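PDB 3OZQ: Serpin48 from Tenebrio molitor, which specifically inhibits the protease SPE in insect innate immunity, as a member of the serpin family of protease inhibitors. Local coordinates for residues Y23-L27 with E247-K251. Numbering follows the deposited sequence.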
# COMPACT_ATOMS: atom_id res chain seq x y z
N TYR A 23 6.47 -0.88 6.82
CA TYR A 23 6.68 0.54 7.07
C TYR A 23 8.09 0.77 7.61
O TYR A 23 8.82 1.64 7.13
CB TYR A 23 5.59 1.07 8.03
CG TYR A 23 5.64 2.54 8.38
CD1 TYR A 23 4.62 3.41 7.98
CD2 TYR A 23 6.68 3.06 9.14
CE1 TYR A 23 4.65 4.76 8.32
CE2 TYR A 23 6.72 4.40 9.48
CZ TYR A 23 5.71 5.25 9.07
OH TYR A 23 5.77 6.57 9.41
N LYS A 24 8.48 -0.03 8.60
CA LYS A 24 9.79 0.13 9.25
C LYS A 24 10.92 0.00 8.26
O LYS A 24 11.92 0.71 8.34
CB LYS A 24 9.97 -0.90 10.38
CG LYS A 24 11.16 -0.62 11.28
CD LYS A 24 11.13 -1.47 12.56
CE LYS A 24 10.17 -0.90 13.62
NZ LYS A 24 10.76 0.18 14.49
N GLU A 25 10.77 -0.91 7.31
CA GLU A 25 11.78 -1.09 6.28
C GLU A 25 11.78 0.09 5.30
O GLU A 25 12.84 0.64 5.00
CB GLU A 25 11.53 -2.39 5.53
CG GLU A 25 12.75 -3.26 5.41
CD GLU A 25 13.54 -3.32 6.71
OE1 GLU A 25 12.96 -3.71 7.74
OE2 GLU A 25 14.73 -2.96 6.68
N VAL A 26 10.61 0.47 4.82
CA VAL A 26 10.54 1.53 3.81
C VAL A 26 11.14 2.84 4.31
O VAL A 26 11.81 3.55 3.56
CB VAL A 26 9.11 1.75 3.29
CG1 VAL A 26 9.02 3.07 2.50
CG2 VAL A 26 8.69 0.58 2.43
N LEU A 27 10.89 3.14 5.58
CA LEU A 27 11.48 4.27 6.27
C LEU A 27 12.96 4.43 5.98
O LEU A 27 13.45 5.54 5.80
CB LEU A 27 11.30 4.09 7.77
CG LEU A 27 10.42 5.08 8.52
CD1 LEU A 27 10.28 4.61 9.96
CD2 LEU A 27 11.02 6.48 8.43
N GLU A 247 7.46 6.02 15.53
CA GLU A 247 8.07 5.08 14.59
C GLU A 247 8.98 4.10 15.31
O GLU A 247 9.22 3.00 14.84
CB GLU A 247 8.80 5.83 13.49
CG GLU A 247 7.87 6.70 12.67
CD GLU A 247 8.56 7.47 11.57
OE1 GLU A 247 9.74 7.85 11.75
OE2 GLU A 247 7.92 7.70 10.53
N SER A 248 9.47 4.51 16.48
CA SER A 248 10.24 3.59 17.31
C SER A 248 9.27 2.60 17.93
O SER A 248 9.66 1.50 18.32
CB SER A 248 11.02 4.35 18.38
OG SER A 248 12.03 5.15 17.79
N LYS A 249 8.00 2.99 17.98
CA LYS A 249 6.93 2.11 18.44
C LYS A 249 5.90 1.84 17.34
O LYS A 249 4.69 1.75 17.60
CB LYS A 249 6.22 2.72 19.66
CG LYS A 249 7.17 3.13 20.77
CD LYS A 249 6.53 4.13 21.72
CE LYS A 249 7.61 4.83 22.55
NZ LYS A 249 8.67 5.41 21.67
N ILE A 250 6.39 1.67 16.11
CA ILE A 250 5.53 1.58 14.93
C ILE A 250 4.46 0.50 15.02
O ILE A 250 3.37 0.63 14.46
CB ILE A 250 6.37 1.34 13.65
CG1 ILE A 250 5.51 1.62 12.42
CG2 ILE A 250 6.94 -0.08 13.64
CD1 ILE A 250 4.91 3.02 12.42
N LYS A 251 4.77 -0.57 15.74
CA LYS A 251 3.85 -1.68 15.91
C LYS A 251 2.57 -1.22 16.60
O LYS A 251 1.45 -1.49 16.15
CB LYS A 251 4.52 -2.78 16.75
CG LYS A 251 5.98 -3.08 16.38
CD LYS A 251 6.93 -1.88 16.61
CE LYS A 251 7.11 -1.55 18.08
NZ LYS A 251 5.88 -0.97 18.70
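This is a mixed polar and apolar contact, with two hydrogen bonds, between the N-terminal helix 10-29 and the junction of the two short helices 243-248 and 250-254. Tyr-23 reaches across, and its OH donates a hydrogen bond to OE2 of Glu-247 at 2.7 Å. The buried carboxylate needs such partners, and Arg-371, on strand 365-372, adds a salt bridge to the same oxygen. Ile-250 makes a CH-pi contact: its apolar methyl CD1 sits over the face of the Tyr-23 ring, 3.9 Å from the centroid and 19° off the ring normal. On the outer side, exposed Lys-24 uses its length twice: CE lies 3.3 Å from CG2 of Ile-250, while NZ donates to the backbone O of Glu-247 at 3.2 Å. Leu-27, one turn after Tyr-23, packs CD1 against the carboxylate carbon, 3.7 Å from CD of Glu-247. Tyr-23 and Ile-250 both touch Ile-357 on strand 356-362, so the contact ties helix 10-29 to the 243-254 helical pair over strands 356-362 and 365-372, the packing of helices A, G and H on sheet B in the serpin fold.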